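Local coordinates for protein cyclase (Streptomyces sp. R1128, PDB 3TFZ) that probably cyclises and aromatises a nascent polyketide chain in the R1128 biosynthetic pathway, as an aromatase/cyclase of the Bet v 1-like superfamily, at residues 63-68 against 81-87; 8-12 against 146-151; 17-21 against 71-77. One frame throughout, in Å; residues are numbered along the deposited sequence.

How the contacts relate
All three contacts involve one antiparallel sheet, but different parts of it. Contacts 1 and 3 both use strand 61-72: contact 1 pairs its middle with strand 77-82 and the chain beyond, and contact 3 sets the turn joining the two strands against helix 17-25, with centres about 23 Å apart. Contact 2, about 20 Å from contact 1 between centres, lays helix 131-164 over strand 5-13, outermost in the sheet of this chain. Chemistry follows place. Partly buried contact 1 rests on backbone hydrogen bonds and gathers polar side chains round a bound sulfonate; contact 2, also partly buried, relies chiefly on van der Waals packing; contact 3, at the surface, combines a salt bridge with tryptophan packing.

Contact 1. Residues 63-68 against 81-87; sequences NTWTSR and RQLETAP. With CXS (3-cyclohexyl-1-propylsulfonic acid), chain H.
This is an antiparallel pairing within a beta hairpin of the sheet, between strand 61-72 and residues 81-87, which continue from neighbouring strand 77-82 and turn a corner at Leu83; the segment directions lie 156° apart. Arg68 and Arg81 form a hydrogen-bonded pair (Arg68 N to Arg81 O 2.8 Å, Arg81 N to Arg68 O 2.9 Å), followed by the non-hydrogen-bonded pair Ser67-Gln82, CA to CA 4.0 Å. Leu83, phi/psi -93/-20, then inserts a classic bulge: Thr66 O accepts from Leu83 N at 2.7 Å and only weakly from Glu84 N at 3.5 Å, while Thr66 N donates to Glu84 O at 3.2 Å. Trp65 (chi1 p) sets one ring face against Gln82 NE2, 3.2 Å from Trp65 CD1. Three donors converge on the sulfonate of CXS, probably a crystallisation component: Gln82 NE2 to CXS O1 2.7 Å, Ser67 OG to CXS O2 2.9 Å, Trp65 NE1 to CXS O3 3.2 Å. His112 also binds it. This polar cluster is consistent with the interior pocket of a helix-grip, Bet v 1-like cyclase.

Contact 2. Residues 8-12 against 146-151; sequences EHTVT and SVADLN
Strand 8-12 and helix 146-151 run nearly side by side, their axes 8.6 Å apart at closest approach and crossing at -27°. The strand is extended, the helix regular (Leu150 N to Ser146 O 3.0 Å), and the closest CA pairs are Val11-Leu150 at 6.7 Å and His9-Ser146 at 7.2 Å. His9 and Val11 point their CA-to-CB bonds at the helix, whereas Glu8 and Thr10 point theirs away.

Van der Waals packing centres on Leu150 (chi1 m, chi2 t). Its CB makes an apolar contact with Val11 CG1 at 4.2 Å, and its CD1 lies 3.4 Å from His9 CB and touches the strand backbone 3.6 Å from Thr10 N. At the margins Val147 CG2 approaches His9 CD2 at 4.1 Å, and Val11 CG2 lies 3.7 Å from the amide oxygen Asn151 OD1.

Polar atoms meet round His9. With chi1 m, the imidazole has Ser146 OG over one face, 3.1 Å from His9 ND1, while His9 NE2 is hydrogen-bonded to Glu143, one turn earlier on the helix. On the other side of the strand, Glu8 and Thr12 hydrogen-bond to the second subunit, and Thr10 packs against Thr10 of the second subunit.

One strand thus serves both the dimer interface and the long C-terminal helix, which lies against the sheet as in the helix-grip fold of the Bet v 1-like superfamily.

Contact 3. Residues 17-21 against 71-77; sequences ADLVW and LDPARRV
A salt bridge and a tryptophan join the first turn of helix 17-25 to the turn between strands 61-72 and 77-82. The turn closes through paired backbone bonds, Asp72 N to Val77 O 2.9 Å and Val77 N to Asp72 O 3.1 Å. Residues 73-75 have helical phi/psi; Arg76, at 45/57, has left-handed backbone angles and forms a G1 beta bulge with Val77 opposite Asp72. Backbone hydrogen bonds of Leu71 with Gly48 and of Arg76 with Ala98 tie the turn to its neighbours.

Asp72 supplies acceptors inside the turn. Its OD2 takes Arg75 N at 3.0 Å, an Asx motif, and its OD1 takes Arg75 NH2 at 2.9 Å in a salt bridge, with a weak bond from Arg75 NE at 3.3 Å. Arg76 instead reaches the helix with chi2 and chi3 both t: Arg76 NH1 and Asp18 OD1, 2.6 Å apart, form the salt bridge joining helix to turn, and Arg76 NH2 donates weakly to the same OD1 at 3.0 Å. Ala17 CB rests on one guanidinium face, 3.6 Å from Arg76 CZ. In the helix, Trp21 N is satisfied by Ala17 O at 2.9 Å.

The Trp21 indole (chi1 t, chi2 -108°) lies between helix 17-25 and the turn. Pro73 CA makes a CH-pi contact 3.8 Å from the centroid of its six-membered ring, 20° off the normal; Leu71 CB meets the ring edge, 4.1 Å from Trp21 CZ2.

Around this surface contact, Arg76 also packs on Ala98 and Thr100 of strand 89-100, Trp21 touches Ile78 of strand 77-82, and Leu19 and Val20 carry the short helix onto Val161 and Ala157 of helix 131-164.

Contact 1. Residues 63-68 against 81-87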
loop_
_atom_site.group_PDB
_atom_site.type_symbol
_atom_site.label_atom_id
_atom_site.label_comp_id
_atom_site.label_asym_id
_atom_site.label_seq_id
_atom_site.Cartn_x
_atom_site.Cartn_y
_atom_site.Cartn_z
ATOM N N ASN A 63 4.632 -23.636 -7.732
ATOM C CA ASN A 63 5.399 -22.947 -8.722
ATOM C C ASN A 63 6.864 -22.830 -8.326
ATOM O O ASN A 63 7.227 -22.768 -7.144
ATOM C CB ASN A 63 4.765 -21.580 -9.048
ATOM C CG ASN A 63 3.608 -21.698 -10.087
ATOM O OD1 ASN A 63 3.681 -21.090 -11.118
ATOM N ND2 ASN A 63 2.587 -22.493 -9.814
ATOM N N THR A 64 7.702 -22.871 -9.352
ATOM C CA THR A 64 9.098 -22.761 -9.187
ATOM C C THR A 64 9.568 -21.500 -9.944
ATOM O O THR A 64 9.146 -21.261 -11.045
ATOM C CB THR A 64 9.804 -24.082 -9.551
ATOM O OG1 THR A 64 11.075 -24.058 -8.954
ATOM C CG2 THR A 64 10.036 -24.209 -11.008
ATOM N N TRP A 65 10.402 -20.675 -9.313
ATOM C CA TRP A 65 11.077 -19.617 -10.021
ATOM C C TRP A 65 12.416 -19.303 -9.386
ATOM O O TRP A 65 12.758 -19.759 -8.277
ATOM C CB TRP A 65 10.195 -18.326 -10.169
ATOM C CG TRP A 65 9.794 -17.704 -8.904
ATOM C CD1 TRP A 65 10.601 -16.992 -8.035
ATOM C CD2 TRP A 65 8.486 -17.780 -8.274
ATOM N NE1 TRP A 65 9.872 -16.612 -6.908
ATOM C CE2 TRP A 65 8.587 -17.078 -7.016
ATOM C CE3 TRP A 65 7.250 -18.365 -8.645
ATOM C CZ2 TRP A 65 7.484 -16.868 -6.181
ATOM C CZ3 TRP A 65 6.154 -18.204 -7.774
ATOM C CH2 TRP A 65 6.273 -17.453 -6.563
ATOM N N THR A 66 13.172 -18.497 -10.123
ATOM C CA THR A 66 14.510 -18.054 -9.783
ATOM C C THR A 66 14.557 -16.523 -9.818
ATOM O O THR A 66 14.260 -15.981 -10.826
ATOM C CB THR A 66 15.494 -18.609 -10.832
ATOM O OG1 THR A 66 15.731 -19.967 -10.527
ATOM C CG2 THR A 66 16.826 -17.902 -10.780
ATOM N N SER A 67 14.961 -15.860 -8.730
ATOM C CA SER A 67 15.213 -14.426 -8.817
ATOM C C SER A 67 16.556 -13.992 -8.435
ATOM O O SER A 67 17.216 -14.587 -7.532
ATOM C CB SER A 67 14.256 -13.591 -7.952
ATOM O OG SER A 67 14.241 -14.230 -6.744
ATOM N N ARG A 68 16.951 -12.909 -9.120
ATOM C CA ARG A 68 18.138 -12.147 -8.753
ATOM C C ARG A 68 17.688 -11.030 -7.850
ATOM O O ARG A 68 16.865 -10.192 -8.249
ATOM C CB ARG A 68 18.901 -11.641 -9.936
ATOM C CG ARG A 68 20.186 -10.876 -9.481
ATOM C CD ARG A 68 20.941 -10.175 -10.659
ATOM N NE ARG A 68 21.860 -11.184 -11.199
ATOM C CZ ARG A 68 23.112 -11.344 -10.747
ATOM N NH1 ARG A 68 23.593 -10.493 -9.810
ATOM N NH2 ARG A 68 23.898 -12.311 -11.252
ATOM N N ARG A 81 14.478 -9.400 -9.789
ATOM C CA ARG A 81 14.075 -9.686 -11.197
ATOM C C ARG A 81 14.088 -11.227 -11.250
ATOM O O ARG A 81 15.032 -11.865 -10.796
ATOM C CB ARG A 81 15.049 -9.057 -12.228
ATOM C CG ARG A 81 14.668 -9.092 -13.745
ATOM C CD ARG A 81 15.800 -8.799 -14.837
ATOM N NE ARG A 81 15.347 -8.247 -16.178
ATOM C CZ ARG A 81 14.582 -8.850 -17.161
ATOM N NH1 ARG A 81 14.071 -10.103 -17.057
ATOM N NH2 ARG A 81 14.289 -8.180 -18.304
ATOM N N GLN A 82 12.984 -11.839 -11.735
ATOM C CA GLN A 82 12.899 -13.287 -11.887
ATOM C C GLN A 82 13.601 -13.707 -13.208
ATOM O O GLN A 82 13.282 -13.130 -14.209
ATOM C CB GLN A 82 11.418 -13.710 -11.853
ATOM C CG GLN A 82 10.903 -13.536 -10.482
ATOM C CD GLN A 82 9.591 -14.264 -10.288
ATOM O OE1 GLN A 82 8.991 -14.822 -11.251
ATOM N NE2 GLN A 82 9.134 -14.280 -9.048
ATOM N N LEU A 83 14.569 -14.628 -13.144
ATOM C CA LEU A 83 15.385 -15.126 -14.280
ATOM C C LEU A 83 14.773 -16.376 -14.903
ATOM O O LEU A 83 15.143 -16.774 -16.001
ATOM C CB LEU A 83 16.822 -15.461 -13.842
ATOM C CG LEU A 83 17.578 -14.303 -13.167
ATOM C CD1 LEU A 83 19.036 -14.709 -12.870
ATOM C CD2 LEU A 83 17.448 -12.928 -13.978
ATOM N N GLU A 84 13.918 -17.042 -14.135
ATOM C CA GLU A 84 13.128 -18.151 -14.595
ATOM C C GLU A 84 11.791 -17.905 -13.881
ATOM O O GLU A 84 11.791 -17.465 -12.763
ATOM C CB GLU A 84 13.854 -19.533 -14.337
ATOM C CG GLU A 84 14.952 -19.820 -15.509
ATOM C CD GLU A 84 16.007 -20.842 -15.164
ATOM O OE1 GLU A 84 17.052 -20.494 -14.550
ATOM O OE2 GLU A 84 15.805 -22.014 -15.527
ATOM N N THR A 85 10.675 -18.114 -14.565
ATOM C CA THR A 85 9.386 -17.676 -14.043
ATOM C C THR A 85 8.374 -18.854 -14.116
ATOM O O THR A 85 8.750 -19.959 -14.400
ATOM C CB THR A 85 8.863 -16.414 -14.796
ATOM O OG1 THR A 85 8.600 -16.741 -16.159
ATOM C CG2 THR A 85 9.902 -15.343 -14.856
ATOM N N ALA A 86 7.158 -18.654 -13.673
ATOM C CA ALA A 86 6.127 -19.687 -13.809
ATOM C C ALA A 86 5.607 -19.616 -15.240
ATOM O O ALA A 86 5.734 -18.559 -15.870
ATOM C CB ALA A 86 4.958 -19.373 -12.815
ATOM N N PRO A 87 5.016 -20.718 -15.760
ATOM C CA PRO A 87 4.586 -20.750 -17.228
ATOM C C PRO A 87 3.743 -19.564 -17.776
ATOM O O PRO A 87 3.935 -19.197 -18.905
ATOM C CB PRO A 87 3.840 -22.086 -17.404
ATOM C CG PRO A 87 4.433 -22.955 -16.248
ATOM C CD PRO A 87 4.790 -21.998 -15.072
HETATM S S CXS H . 10.951 -12.957 -5.711
HETATM O O1 CXS H . 10.666 -13.249 -7.129
HETATM O O2 CXS H . 12.339 -12.426 -5.496
HETATM O O3 CXS H . 10.746 -14.239 -5.012
HETATM C C1 CXS H . 9.900 -11.911 -4.894
HETATM C C2 CXS H . 8.467 -12.345 -5.000
HETATM C C3 CXS H . 7.577 -11.237 -5.453
HETATM N N CXS H . 6.188 -11.634 -5.214
HETATM C C4 CXS H . 5.576 -12.777 -5.907
HETATM C C5 CXS H . 6.311 -13.243 -7.146
HETATM C C6 CXS H . 5.324 -13.341 -8.329
HETATM C C7 CXS H . 4.207 -14.360 -8.174
HETATM C C8 CXS H . 3.593 -13.980 -6.836
HETATM C C9 CXS H . 4.126 -12.589 -6.407
#

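Contact 2. Residues 8-12 against 146-151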
loop_
_atom_site.group_PDB
_atom_site.type_symbol
_atom_site.label_atom_id
_atom_site.label_comp_id
_atom_site.label_asym_id
_atom_site.label_seq_id
_atom_site.Cartn_x
_atom_site.Cartn_y
_atom_site.Cartn_z
ATOM N N GLU A 8 1.490 -1.633 -6.325
ATOM C CA GLU A 8 2.235 -1.294 -5.115
ATOM C C GLU A 8 1.368 -1.546 -3.939
ATOM O O GLU A 8 0.240 -1.119 -3.912
ATOM C CB GLU A 8 2.732 0.160 -5.108
ATOM C CG GLU A 8 3.426 0.508 -6.297
ATOM C CD GLU A 8 4.191 1.814 -6.185
ATOM O OE1 GLU A 8 4.367 2.289 -5.069
ATOM O OE2 GLU A 8 4.546 2.409 -7.237
ATOM N N HIS A 9 1.901 -2.208 -2.943
ATOM C CA HIS A 9 1.087 -2.514 -1.745
ATOM C C HIS A 9 1.940 -2.116 -0.544
ATOM O O HIS A 9 3.156 -2.111 -0.684
ATOM C CB HIS A 9 0.681 -3.981 -1.625
ATOM C CG HIS A 9 -0.264 -4.449 -2.693
ATOM N ND1 HIS A 9 0.134 -4.691 -4.000
ATOM C CD2 HIS A 9 -1.581 -4.756 -2.648
ATOM C CE1 HIS A 9 -0.892 -5.132 -4.707
ATOM N NE2 HIS A 9 -1.942 -5.181 -3.908
ATOM N N THR A 10 1.312 -1.843 0.605
ATOM C CA THR A 10 2.073 -1.422 1.764
ATOM C C THR A 10 1.391 -1.870 3.042
ATOM O O THR A 10 0.179 -2.128 3.029
ATOM C CB THR A 10 2.387 0.160 1.734
ATOM O OG1 THR A 10 3.357 0.502 2.687
ATOM C CG2 THR A 10 1.114 1.091 1.870
ATOM N N VAL A 11 2.189 -1.891 4.117
ATOM C CA VAL A 11 1.801 -2.180 5.524
ATOM C C VAL A 11 2.793 -1.394 6.412
ATOM O O VAL A 11 3.912 -1.057 5.949
ATOM C CB VAL A 11 1.891 -3.714 5.614
ATOM C CG1 VAL A 11 3.267 -4.398 6.051
ATOM C CG2 VAL A 11 0.526 -4.465 5.547
ATOM N N THR A 12 2.343 -1.013 7.626
ATOM C CA THR A 12 3.086 -0.276 8.627
ATOM C C THR A 12 3.502 -1.341 9.581
ATOM O O THR A 12 2.634 -2.021 10.112
ATOM C CB THR A 12 2.172 0.772 9.326
ATOM O OG1 THR A 12 1.841 1.787 8.401
ATOM C CG2 THR A 12 2.906 1.504 10.400
ATOM N N SER A 146 1.236 -10.873 -2.781
ATOM C CA SER A 146 1.751 -9.619 -2.391
ATOM C C SER A 146 1.297 -9.271 -0.936
ATOM O O SER A 146 2.117 -8.982 -0.050
ATOM C CB SER A 146 1.259 -8.587 -3.436
ATOM O OG SER A 146 1.530 -7.297 -2.995
ATOM N N VAL A 147 -0.027 -9.322 -0.707
ATOM C CA VAL A 147 -0.679 -9.201 0.613
ATOM C C VAL A 147 -0.104 -10.232 1.652
ATOM O O VAL A 147 0.244 -9.820 2.712
ATOM C CB VAL A 147 -2.260 -9.224 0.470
ATOM C CG1 VAL A 147 -2.936 -9.258 1.838
ATOM C CG2 VAL A 147 -2.707 -7.946 -0.310
ATOM N N ALA A 148 0.056 -11.509 1.290
ATOM C CA ALA A 148 0.535 -12.578 2.132
ATOM C C ALA A 148 2.000 -12.362 2.502
ATOM O O ALA A 148 2.357 -12.520 3.675
ATOM C CB ALA A 148 0.339 -13.985 1.434
ATOM N N ASP A 149 2.789 -11.853 1.550
ATOM C CA ASP A 149 4.217 -11.603 1.747
ATOM C C ASP A 149 4.478 -10.446 2.707
ATOM O O ASP A 149 5.326 -10.508 3.600
ATOM C CB ASP A 149 4.899 -11.323 0.348
ATOM C CG ASP A 149 5.204 -12.618 -0.495
ATOM O OD1 ASP A 149 4.950 -13.782 -0.026
ATOM O OD2 ASP A 149 5.709 -12.450 -1.659
ATOM N N LEU A 150 3.858 -9.308 2.405
ATOM C CA LEU A 150 3.856 -8.134 3.303
ATOM C C LEU A 150 3.513 -8.514 4.734
ATOM O O LEU A 150 4.220 -8.088 5.593
ATOM C CB LEU A 150 2.896 -7.045 2.772
ATOM C CG LEU A 150 3.404 -6.133 1.637
ATOM C CD1 LEU A 150 2.289 -5.264 1.029
ATOM C CD2 LEU A 150 4.593 -5.182 2.056
ATOM N N ASN A 151 2.378 -9.196 4.979
ATOM C CA ASN A 151 1.930 -9.694 6.299
ATOM C C ASN A 151 2.918 -10.742 6.975
ATOM O O ASN A 151 3.109 -10.750 8.194
ATOM C CB ASN A 151 0.487 -10.252 6.232
ATOM C CG ASN A 151 -0.578 -9.138 5.978
ATOM O OD1 ASN A 151 -0.473 -7.949 6.403
ATOM N ND2 ASN A 151 -1.664 -9.556 5.339
#

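Contact 3. Residues 17-21 against 71-77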
loop_
_atom_site.group_PDB
_atom_site.type_symbol
_atom_site.label_atom_id
_atom_site.label_comp_id
_atom_site.label_asym_id
_atom_site.label_seq_id
_atom_site.Cartn_x
_atom_site.Cartn_y
_atom_site.Cartn_z
ATOM N N ALA A 17 13.383 -0.045 11.427
ATOM C CA ALA A 17 13.580 -0.306 9.991
ATOM C C ALA A 17 14.725 -1.252 9.800
ATOM O O ALA A 17 14.681 -2.063 8.934
ATOM C CB ALA A 17 13.750 1.026 9.227
ATOM N N ASP A 18 15.727 -1.191 10.645
ATOM C CA ASP A 18 16.851 -2.109 10.682
ATOM C C ASP A 18 16.440 -3.560 10.999
ATOM O O ASP A 18 16.989 -4.487 10.427
ATOM C CB ASP A 18 17.976 -1.597 11.663
ATOM C CG ASP A 18 18.705 -0.343 11.129
ATOM O OD1 ASP A 18 18.501 0.086 9.939
ATOM O OD2 ASP A 18 19.487 0.267 11.861
ATOM N N LEU A 19 15.480 -3.767 11.901
ATOM C CA LEU A 19 15.041 -5.107 12.146
ATOM C C LEU A 19 14.245 -5.694 10.936
ATOM O O LEU A 19 14.359 -6.914 10.542
ATOM C CB LEU A 19 14.275 -5.113 13.436
ATOM C CG LEU A 19 13.787 -6.500 13.895
ATOM C CD1 LEU A 19 15.059 -7.412 14.027
ATOM C CD2 LEU A 19 13.173 -6.248 15.218
ATOM N N VAL A 20 13.461 -4.833 10.302
ATOM C CA VAL A 20 12.750 -5.212 9.110
ATOM C C VAL A 20 13.724 -5.547 7.991
ATOM O O VAL A 20 13.468 -6.420 7.233
ATOM C CB VAL A 20 11.797 -4.090 8.700
ATOM C CG1 VAL A 20 11.109 -4.416 7.392
ATOM C CG2 VAL A 20 10.738 -3.841 9.804
ATOM N N TRP A 21 14.809 -4.777 7.859
ATOM C CA TRP A 21 15.835 -5.053 6.900
ATOM C C TRP A 21 16.363 -6.492 7.145
ATOM O O TRP A 21 16.416 -7.286 6.199
ATOM C CB TRP A 21 16.992 -4.027 7.008
ATOM C CG TRP A 21 18.104 -4.458 6.043
ATOM C CD1 TRP A 21 19.336 -4.997 6.353
ATOM C CD2 TRP A 21 18.001 -4.460 4.615
ATOM N NE1 TRP A 21 20.009 -5.313 5.177
ATOM C CE2 TRP A 21 19.182 -5.044 4.105
ATOM C CE3 TRP A 21 16.995 -4.011 3.704
ATOM C CZ2 TRP A 21 19.405 -5.186 2.714
ATOM C CZ3 TRP A 21 17.208 -4.136 2.395
ATOM C CH2 TRP A 21 18.435 -4.681 1.891
ATOM N N LEU A 71 20.593 -6.428 -3.157
ATOM C CA LEU A 71 20.272 -5.945 -1.830
ATOM C C LEU A 71 21.049 -4.647 -1.518
ATOM O O LEU A 71 22.242 -4.584 -1.751
ATOM C CB LEU A 71 20.600 -7.021 -0.754
ATOM C CG LEU A 71 19.739 -8.341 -0.628
ATOM C CD1 LEU A 71 20.232 -9.415 -1.586
ATOM C CD2 LEU A 71 19.840 -8.838 0.814
ATOM N N ASP A 72 20.367 -3.630 -0.991
ATOM C CA ASP A 72 20.984 -2.312 -0.782
ATOM C C ASP A 72 20.542 -1.832 0.590
ATOM O O ASP A 72 19.496 -1.158 0.737
ATOM C CB ASP A 72 20.452 -1.360 -1.870
ATOM C CG ASP A 72 21.158 -0.026 -1.887
ATOM O OD1 ASP A 72 21.176 0.606 -2.950
ATOM O OD2 ASP A 72 21.692 0.401 -0.872
ATOM N N PRO A 73 21.269 -2.279 1.625
ATOM C CA PRO A 73 20.889 -1.952 2.986
ATOM C C PRO A 73 20.954 -0.439 3.284
ATOM O O PRO A 73 20.231 0.041 4.148
ATOM C CB PRO A 73 21.903 -2.731 3.827
ATOM C CG PRO A 73 23.048 -3.079 2.894
ATOM C CD PRO A 73 22.458 -3.192 1.554
ATOM N N ALA A 74 21.766 0.330 2.565
ATOM C CA ALA A 74 21.927 1.738 2.929
ATOM C C ALA A 74 20.665 2.425 2.397
ATOM O O ALA A 74 20.076 3.305 3.062
ATOM C CB ALA A 74 23.202 2.322 2.345
ATOM N N ARG A 75 20.214 1.934 1.255
ATOM C CA ARG A 75 19.057 2.503 0.548
ATOM C C ARG A 75 17.710 1.906 1.158
ATOM O O ARG A 75 16.643 2.530 1.066
ATOM C CB ARG A 75 19.362 2.496 -1.011
ATOM C CG ARG A 75 18.453 3.240 -1.905
ATOM C CD ARG A 75 19.056 4.310 -2.895
ATOM N NE ARG A 75 20.033 3.583 -3.618
ATOM C CZ ARG A 75 21.111 3.914 -4.300
ATOM N NH1 ARG A 75 21.540 5.133 -4.698
ATOM N NH2 ARG A 75 21.805 2.838 -4.610
ATOM N N ARG A 76 17.848 0.819 1.963
ATOM C CA ARG A 76 16.791 -0.123 2.453
ATOM C C ARG A 76 15.803 -0.581 1.352
ATOM O O ARG A 76 14.555 -0.457 1.506
ATOM C CB ARG A 76 15.994 0.356 3.659
ATOM C CG ARG A 76 16.725 1.096 4.732
ATOM C CD ARG A 76 15.664 1.746 5.699
ATOM N NE ARG A 76 16.292 2.486 6.762
ATOM C CZ ARG A 76 16.964 1.930 7.756
ATOM N NH1 ARG A 76 17.111 0.636 7.787
ATOM N NH2 ARG A 76 17.466 2.669 8.720
ATOM N N VAL A 77 16.378 -1.169 0.316
ATOM C CA VAL A 77 15.675 -1.548 -0.849
ATOM C C VAL A 77 16.265 -2.926 -1.334
ATOM O O VAL A 77 17.503 -3.117 -1.325
ATOM C CB VAL A 77 15.924 -0.473 -1.976
ATOM C CG1 VAL A 77 15.580 -1.080 -3.367
ATOM C CG2 VAL A 77 15.077 0.784 -1.729
#